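Local coordinates for protein EST1E (Clostridium proteoclasticum, PDB 2WTM) that hydrolyses ester bonds as a promiscuous feruloyl esterase of the alpha/beta-hydrolase fold, probably releasing ferulic acid from plant cell-wall material in the rumen, at residues Ile6-Ile11 with Leu83-Ala88; Lys12-Leu17 with Arg61-Gly66. All blocks are in the same frame, centred on the assembly; numbering follows the deposited sequence. Where two conformers were deposited one is given.

Contact 1: residues Ile6-Ile11 with Leu83-Ala88; sequences IDCDGI and LTNILA
Strand 6-8 runs obliquely antiparallel across helix 83-88, their directions 133° apart and their axes 8.5 Å apart at closest approach. At Cys-8 the strand enters a type II' turn that ends at Ile-11, closed by backbone hydrogen bonds both ways between them; Asp-9 takes the positive-phi corner, usually favoured by glycine, and Gly-10 the second, with ordinary negative phi. Cys-8 carries the contact. With SG anti to its backbone N (chi1 -178°), the thiol points at the helix, its tip among Thr-84, Asn-85 and Ala-88. Its SG lies 3.8 Å from Thr-84 CG2 and 4.1 Å from Ala-88 CB, and the small alanine lets the CA atoms of Cys-8 and Ala-88 approach to 6.1 Å. With CG2 anti to its backbone N, Thr-84 turns its methyl to the sulfur, while OG1 bonds to Phe-80 O. Two residues before Cys-8, Ile-6 CG2 rests near Ala-88 O. Asn-85 ND2 donates a weak, bent hydrogen bond to Cys-8 SG (3.6 Å, 145°), while its OD1 accepts from Tyr-65 N. The chemistry is therefore chiefly van der Waals packing of an edge hairpin on a helix, sulfur serving as soft acceptor for an amide whose oxygen is already engaged.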
ATOM      1  N   ILE A   6       1.945 -18.565  -7.687  1.00 15.25           N
ATOM      2  CA  ILE A   6       2.878 -17.930  -6.784  1.00 15.11           C
ATOM      3  C   ILE A   6       2.108 -17.517  -5.540  1.00 14.59           C
ATOM      4  O   ILE A   6       1.163 -16.744  -5.643  1.00 14.97           O
ATOM      5  CB  ILE A   6       3.523 -16.721  -7.467  1.00 14.19           C
ATOM      6  CG1 ILE A   6       4.413 -17.173  -8.633  1.00 14.40           C
ATOM      7  CG2 ILE A   6       4.460 -15.976  -6.519  1.00 16.18           C
ATOM      8  CD1 ILE A   6       4.883 -16.071  -9.488  1.00 15.85           C
ATOM      9  N   ASP A   7       2.492 -18.050  -4.391  1.00 15.00           N
ATOM     10  CA  ASP A   7       1.783 -17.724  -3.160  0.50 15.57           C
ATOM     11  C   ASP A   7       2.124 -16.315  -2.750  1.00 15.37           C
ATOM     12  O   ASP A   7       3.275 -15.906  -2.814  1.00 17.10           O
ATOM     13  CB  ASP A   7       2.166 -18.638  -2.017  0.50 15.57           C
ATOM     14  CG  ASP A   7       1.600 -20.037  -2.165  0.50 18.14           C
ATOM     15  OD1 ASP A   7       0.380 -20.189  -2.370  0.50 20.45           O
ATOM     16  OD2 ASP A   7       2.409 -20.986  -2.046  0.50 21.72           O
ATOM     17  N   CYS A   8       1.119 -15.613  -2.285  1.00 14.10           N
ATOM     18  CA  CYS A   8       1.300 -14.286  -1.691  1.00 14.10           C
ATOM     19  C   CYS A   8       0.479 -14.289  -0.432  1.00 13.12           C
ATOM     20  O   CYS A   8      -0.685 -13.975  -0.464  1.00 12.06           O
ATOM     21  CB  CYS A   8       0.851 -13.214  -2.718  1.00 13.72           C
ATOM     22  SG  CYS A   8       1.097 -11.471  -2.082  1.00 14.42           S
ATOM     23  N   ASP A   9       1.087 -14.745   0.679  1.00 16.58           N
ATOM     24  CA  ASP A   9       0.400 -14.982   1.933  1.00 16.43           C
ATOM     25  C   ASP A   9      -0.857 -15.741   1.621  1.00 16.58           C
ATOM     26  O   ASP A   9      -0.749 -16.836   1.017  1.00 16.56           O
ATOM     27  CB  ASP A   9       0.121 -13.691   2.706  1.00 15.43           C
ATOM     28  CG  ASP A   9       1.371 -13.005   3.152  1.00 20.29           C
ATOM     29  OD1 ASP A   9       2.434 -13.597   3.230  1.00 22.01           O
ATOM     30  OD2 ASP A   9       1.284 -11.793   3.362  1.00 23.91           O
ATOM     31  N   GLY A  10      -2.027 -15.282   1.991  1.00 17.05           N
ATOM     32  CA  GLY A  10      -3.214 -16.152   1.707  1.00 18.23           C
ATOM     33  C   GLY A  10      -3.740 -16.241   0.278  1.00 17.75           C
ATOM     34  O   GLY A  10      -4.763 -16.901   0.012  1.00 21.57           O
ATOM     35  N   ILE A  11      -3.059 -15.625  -0.674  1.00 14.35           N
ATOM     36  CA  ILE A  11      -3.620 -15.414  -2.001  1.00 13.97           C
ATOM     37  C   ILE A  11      -2.710 -16.099  -3.023  1.00 13.13           C
ATOM     38  O   ILE A  11      -1.542 -15.751  -3.155  1.00 14.09           O
ATOM     39  CB  ILE A  11      -3.694 -13.894  -2.267  1.00 13.10           C
ATOM     40  CG1 ILE A  11      -4.683 -13.226  -1.306  1.00 14.41           C
ATOM     41  CG2 ILE A  11      -3.936 -13.513  -3.702  1.00 15.17           C
ATOM     42  CD1 ILE A  11      -6.132 -13.536  -1.576  1.00 13.01           C
ATOM     43  N   LEU A  83       0.535  -4.003  -5.570  1.00  9.34           N
ATOM     44  CA  LEU A  83       1.993  -3.742  -5.408  1.00  8.65           C
ATOM     45  C   LEU A  83       2.560  -4.905  -4.539  1.00  9.60           C
ATOM     46  O   LEU A  83       3.646  -5.456  -4.805  1.00  8.91           O
ATOM     47  CB  LEU A  83       2.247  -2.388  -4.766  1.00  9.53           C
ATOM     48  CG  LEU A  83       1.957  -1.327  -5.775  1.00  8.80           C
ATOM     49  CD1 LEU A  83       2.017  -0.061  -5.079  1.00 10.38           C
ATOM     50  CD2 LEU A  83       2.929  -1.379  -6.957  1.00  9.21           C
ATOM     51  N   THR A  84       1.823  -5.331  -3.519  1.00  8.10           N
ATOM     52  CA  THR A  84       2.200  -6.547  -2.695  1.00  8.51           C
ATOM     53  C   THR A  84       2.440  -7.754  -3.590  1.00  9.95           C
ATOM     54  O   THR A  84       3.425  -8.464  -3.475  1.00 10.28           O
ATOM     55  CB  THR A  84       1.223  -6.743  -1.535  1.00  9.99           C
ATOM     56  OG1 THR A  84       1.298  -5.570  -0.670  1.00  9.42           O
ATOM     57  CG2 THR A  84       1.543  -7.972  -0.761  1.00 10.18           C
ATOM     58  N   ASN A  85       1.450  -7.960  -4.463  1.00 10.11           N
ATOM     59  CA  ASN A  85       1.481  -9.076  -5.413  1.00  8.39           C
ATOM     60  C   ASN A  85       2.738  -9.015  -6.275  1.00  9.83           C
ATOM     61  O   ASN A  85       3.469  -9.999  -6.481  1.00  9.38           O
ATOM     62  CB  ASN A  85       0.228  -9.123  -6.306  1.00  9.05           C
ATOM     63  CG  ASN A  85      -1.084  -9.291  -5.580  1.00  8.87           C
ATOM     64  OD1 ASN A  85      -2.108  -9.070  -6.175  1.00  9.86           O
ATOM     65  ND2 ASN A  85      -1.063  -9.822  -4.370  1.00  8.53           N
ATOM     66  N   ILE A  86       3.012  -7.863  -6.822  1.00  8.79           N
ATOM     67  CA  ILE A  86       4.184  -7.714  -7.693  1.00  9.23           C
ATOM     68  C   ILE A  86       5.488  -7.912  -6.953  1.00  9.69           C
ATOM     69  O   ILE A  86       6.389  -8.555  -7.480  1.00  9.87           O
ATOM     70  CB  ILE A  86       4.157  -6.372  -8.429  1.00  8.19           C
ATOM     71  CG1 ILE A  86       2.956  -6.252  -9.337  1.00  6.66           C
ATOM     72  CG2 ILE A  86       5.475  -6.094  -9.202  1.00  9.74           C
ATOM     73  CD1 ILE A  86       2.597  -4.846  -9.873  1.00  8.18           C
ATOM     74  N   LEU A  87       5.630  -7.423  -5.724  1.00  8.84           N
ATOM     75  CA  LEU A  87       6.818  -7.719  -4.897  1.00  9.37           C
ATOM     76  C   LEU A  87       6.964  -9.234  -4.746  1.00 10.90           C
ATOM     77  O   LEU A  87       8.064  -9.747  -4.772  1.00 10.98           O
ATOM     78  CB  LEU A  87       6.700  -7.015  -3.527  1.00  9.38           C
ATOM     79  CG  LEU A  87       6.820  -5.532  -3.570  1.00 13.54           C
ATOM     80  CD1 LEU A  87       6.706  -4.972  -2.137  1.00 14.66           C
ATOM     81  CD2 LEU A  87       7.905  -4.922  -4.333  1.00 20.79           C
ATOM     82  N   ALA A  88       5.844  -9.947  -4.590  1.00 11.11           N
ATOM     83  CA  ALA A  88       5.889 -11.416  -4.472  1.00 10.34           C
ATOM     84  C   ALA A  88       6.386 -12.050  -5.751  1.00 12.44           C
ATOM     85  O   ALA A  88       7.130 -13.055  -5.733  1.00 10.97           O
ATOM     86  CB  ALA A  88       4.579 -11.934  -4.100  1.00 11.47           C
TER

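Contact 2: residues Lys12-Leu17 with Arg61-Gly66; sequences KLNAYL and RADMYG
Strands 12-17 and 61-62 pair antiparallel in the central sheet, and the pairing carries on into the loop that follows Ala-62. The tight part is the backbone ladder. Tyr-16 and Arg-61 form a hydrogen-bonded pair: Tyr-16 N donates to Arg-61 O at 2.8 Å, and Arg-61 N donates back to Tyr-16 O at 3.0 Å. Next to it Ala-15 and Ala-62 make a non-hydrogen-bonded pair whose CA atoms are only 4.2 Å apart; methyl side chains suit this closeness, and Ala-62 also meets Val-89 of helix 79-93. Beyond them Asp-63 N points almost straight along the carbonyl axis of Asn-14 O (2.9 Å). Leu-13, on the same face as the alanines, lays CD2 against the Asp-63 carbonyl.

The other face, bearing Asn-14, Tyr-16, Arg-61 and Asp-63, is polar, buried and looser, its side chains bridged by two waters. Asn-14 and Asp-63 lie side by side, and Asn-14 ND2 meets Asp-63 OD2 at 3.0 Å from above the carboxylate plane. A water at the edge of the Tyr-16 ring joins its OH, also hydrogen-bonded to Lys-69 NZ, to the same OD2, which accepts from Lys-69 N as well; OD1 pairs with Ser-40 OG. So many donors would be expected to favour the ionised aspartate. The Arg-61 chain bends at chi3 (-70°), laying one guanidinium face over Tyr-16 CB, with NH2 3.3 Å from that carbon and ring and guanidinium planes 27° apart. A second water accepts from Arg-61 NE at the guanidinium edge and lies where it can donate to Tyr-16 O, while NH2 makes a salt bridge to Asp-18. Strand 11-18, the one strand running against the other seven, lies between 3-8 and 58-62, as in the alpha/beta-hydrolase fold.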
ATOM      1  N   LYS A  12      -3.268 -17.016  -3.799  1.00 14.08           N
ATOM      2  CA  LYS A  12      -2.535 -17.593  -4.879  1.00 14.19           C
ATOM      3  C   LYS A  12      -2.640 -16.735  -6.155  1.00 12.21           C
ATOM      4  O   LYS A  12      -3.724 -16.444  -6.645  1.00 13.00           O
ATOM      5  CB  LYS A  12      -3.135 -18.977  -5.167  1.00 15.26           C
ATOM      6  CG  LYS A  12      -2.855 -19.963  -4.055  1.00 16.82           C
ATOM      7  CD  LYS A  12      -3.147 -21.464  -4.474  1.00 20.15           C
ATOM      8  CE  LYS A  12      -2.565 -22.463  -3.458  1.00 26.24           C
ATOM      9  NZ  LYS A  12      -1.073 -22.322  -3.173  1.00 29.48           N
ATOM     10  N   LEU A  13      -1.483 -16.402  -6.728  1.00 10.76           N
ATOM     11  CA  LEU A  13      -1.381 -15.636  -7.972  1.00 11.76           C
ATOM     12  C   LEU A  13      -1.054 -16.571  -9.159  1.00 11.67           C
ATOM     13  O   LEU A  13      -0.013 -17.232  -9.193  1.00 12.49           O
ATOM     14  CB  LEU A  13      -0.276 -14.546  -7.827  1.00 12.14           C
ATOM     15  CG  LEU A  13      -0.456 -13.598  -6.626  1.00 10.28           C
ATOM     16  CD1 LEU A  13       0.806 -12.840  -6.576  1.00 11.27           C
ATOM     17  CD2 LEU A  13      -1.663 -12.787  -6.820  1.00  9.85           C
ATOM     18  N   ASN A  14      -1.995 -16.632 -10.072  1.00 12.07           N
ATOM     19  CA  ASN A  14      -1.787 -17.387 -11.315  1.00 11.70           C
ATOM     20  C   ASN A  14      -0.681 -16.710 -12.148  1.00 12.84           C
ATOM     21  O   ASN A  14      -0.752 -15.522 -12.399  1.00 11.85           O
ATOM     22  CB  ASN A  14      -3.025 -17.394 -12.121  1.00 11.19           C
ATOM     23  CG  ASN A  14      -2.888 -18.245 -13.404  1.00 15.61           C
ATOM     24  OD1 ASN A  14      -2.537 -19.451 -13.350  1.00 17.75           O
ATOM     25  ND2 ASN A  14      -3.165 -17.614 -14.556  1.00 17.91           N
ATOM     26  N   ALA A  15       0.212 -17.468 -12.699  1.00 13.74           N
ATOM     27  CA  ALA A  15       1.257 -16.879 -13.553  1.00 13.05           C
ATOM     28  C   ALA A  15       1.698 -17.823 -14.651  1.00 16.01           C
ATOM     29  O   ALA A  15       1.617 -19.050 -14.475  1.00 17.47           O
ATOM     30  CB  ALA A  15       2.397 -16.518 -12.718  1.00 14.29           C
ATOM     31  N   TYR A  16       2.216 -17.249 -15.729  1.00 15.85           N
ATOM     32  CA  TYR A  16       2.652 -18.037 -16.894  1.00 15.24           C
ATOM     33  C   TYR A  16       4.112 -17.710 -17.096  1.00 16.16           C
ATOM     34  O   TYR A  16       4.446 -16.529 -17.301  1.00 14.79           O
ATOM     35  CB  TYR A  16       1.871 -17.649 -18.182  1.00 16.05           C
ATOM     36  CG  TYR A  16       0.362 -17.802 -18.020  1.00 15.93           C
ATOM     37  CD1 TYR A  16      -0.259 -19.038 -18.220  1.00 19.01           C
ATOM     38  CD2 TYR A  16      -0.427 -16.736 -17.689  1.00 19.23           C
ATOM     39  CE1 TYR A  16      -1.625 -19.174 -18.083  1.00 18.64           C
ATOM     40  CE2 TYR A  16      -1.787 -16.858 -17.534  1.00 19.45           C
ATOM     41  CZ  TYR A  16      -2.385 -18.087 -17.722  1.00 17.81           C
ATOM     42  OH  TYR A  16      -3.744 -18.223 -17.618  1.00 20.44           O
ATOM     43  N   LEU A  17       4.980 -18.721 -17.087  1.00 15.26           N
ATOM     44  CA  LEU A  17       6.370 -18.541 -17.421  1.00 17.77           C
ATOM     45  C   LEU A  17       6.572 -19.059 -18.842  1.00 17.49           C
ATOM     46  O   LEU A  17       6.259 -20.241 -19.125  1.00 18.47           O
ATOM     47  CB  LEU A  17       7.239 -19.335 -16.440  1.00 18.05           C
ATOM     48  CG  LEU A  17       8.743 -19.320 -16.701  1.00 18.70           C
ATOM     49  CD1 LEU A  17       9.377 -17.931 -16.717  1.00 19.39           C
ATOM     50  CD2 LEU A  17       9.412 -20.226 -15.624  1.00 22.70           C
ATOM     51  N   ARG A  61       4.115 -13.569 -16.960  1.00 12.87           N
ATOM     52  CA  ARG A  61       2.856 -12.905 -16.915  1.00 11.91           C
ATOM     53  C   ARG A  61       2.143 -13.286 -15.634  1.00 12.89           C
ATOM     54  O   ARG A  61       1.964 -14.474 -15.364  1.00 14.73           O
ATOM     55  CB  ARG A  61       1.977 -13.243 -18.136  1.00 11.51           C
ATOM     56  CG  ARG A  61       2.478 -12.789 -19.509  1.00 11.82           C
ATOM     57  CD  ARG A  61       1.681 -13.405 -20.619  1.00 13.39           C
ATOM     58  NE  ARG A  61       1.958 -14.841 -20.722  1.00 15.31           N
ATOM     59  CZ  ARG A  61       1.115 -15.715 -21.229  1.00 15.10           C
ATOM     60  NH1 ARG A  61      -0.067 -15.324 -21.580  1.00 14.72           N
ATOM     61  NH2 ARG A  61       1.463 -16.997 -21.418  1.00 17.58           N
ATOM     62  N   ALA A  62       1.709 -12.317 -14.804  1.00 11.58           N
ATOM     63  CA  ALA A  62       1.052 -12.650 -13.528  1.00 10.56           C
ATOM     64  C   ALA A  62      -0.305 -11.982 -13.469  1.00 10.13           C
ATOM     65  O   ALA A  62      -0.421 -10.752 -13.763  1.00 10.98           O
ATOM     66  CB  ALA A  62       1.930 -12.110 -12.369  1.00  9.77           C
ATOM     67  N   ASP A  63      -1.325 -12.742 -13.106  1.00  9.24           N
ATOM     68  CA  ASP A  63      -2.647 -12.252 -12.854  1.00 10.53           C
ATOM     69  C   ASP A  63      -2.630 -11.676 -11.400  1.00  8.30           C
ATOM     70  O   ASP A  63      -2.214 -12.335 -10.443  1.00  9.42           O
ATOM     71  CB  ASP A  63      -3.690 -13.364 -12.930  1.00 13.11           C
ATOM     72  CG  ASP A  63      -3.959 -13.827 -14.339  1.00 13.34           C
ATOM     73  OD1 ASP A  63      -3.700 -13.036 -15.273  1.00 12.90           O
ATOM     74  OD2 ASP A  63      -4.502 -14.977 -14.451  1.00 15.45           O
ATOM     75  N   MET A  64      -3.046 -10.435 -11.272  1.00  9.72           N
ATOM     76  CA  MET A  64      -3.082  -9.772  -9.991  1.00 10.21           C
ATOM     77  C   MET A  64      -4.300 -10.120  -9.188  1.00  9.63           C
ATOM     78  O   MET A  64      -5.246 -10.732  -9.644  1.00  9.28           O
ATOM     79  CB  MET A  64      -3.009  -8.239 -10.237  1.00  9.04           C
ATOM     80  CG  MET A  64      -1.754  -7.804 -11.066  1.00  8.65           C
ATOM     81  SD  MET A  64      -0.291  -7.878 -10.018  1.00 10.37           S
ATOM     82  CE  MET A  64       0.349  -9.555 -10.308  1.00  9.32           C
ATOM     83  N   TYR A  65      -4.300  -9.712  -7.926  1.00  9.13           N
ATOM     84  CA  TYR A  65      -5.422  -9.966  -6.975  1.00  7.84           C
ATOM     85  C   TYR A  65      -6.730  -9.694  -7.684  1.00  8.79           C
ATOM     86  O   TYR A  65      -6.949  -8.629  -8.282  1.00  8.48           O
ATOM     87  CB  TYR A  65      -5.292  -9.019  -5.755  1.00  8.20           C
ATOM     88  CG  TYR A  65      -6.324  -9.264  -4.687  1.00  6.61           C
ATOM     89  CD1 TYR A  65      -5.952  -9.851  -3.447  1.00  8.54           C
ATOM     90  CD2 TYR A  65      -7.626  -8.888  -4.842  1.00 10.68           C
ATOM     91  CE1 TYR A  65      -6.886 -10.075  -2.422  1.00  8.38           C
ATOM     92  CE2 TYR A  65      -8.589  -9.100  -3.812  1.00  9.19           C
ATOM     93  CZ  TYR A  65      -8.200  -9.722  -2.652  1.00 11.74           C
ATOM     94  OH  TYR A  65      -9.049  -9.894  -1.604  1.00 10.79           O
ATOM     95  N   GLY A  66      -7.644 -10.647  -7.613  1.00  9.75           N
ATOM     96  CA  GLY A  66      -8.997 -10.418  -8.092  1.00 10.65           C
ATOM     97  C   GLY A  66      -9.192 -10.417  -9.604  1.00 10.14           C
ATOM     98  O   GLY A  66     -10.272 -10.022 -10.074  1.00 11.31           O
TER
HETATM   99  O   HOH W   1       4.759 -15.506 -20.056  1.00 13.56           O
HETATM  100  O   HOH W   2      -4.936 -15.771 -17.144  1.00 18.99           O

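Both contacts secure the N-terminal hairpin, by different means. Contact 2 is buried and joins strand 11-18 edge to edge with strand 58-62; contact 1 is only partly buried and sets the outermost strand, 3-8, against helix 79-93. Accordingly, directional backbone bonds and a charged, hydrated network dominate contact 2, whereas contact 1 relies on apolar packing around Cys-8 and Ala-88, with one weak bond to sulfur. The two meet directly: Ile-6 N probably bonds to Leu-13 O, Asp-7 OD1 forms a salt bridge with Lys-12 NZ, and Ile-86 CG1 packs on Met-64 SD. The second subunit packs on contact 1, its Lys-81 forming a salt bridge with Asp-9, but reaches contact 2 only through a weak bond to Tyr-65.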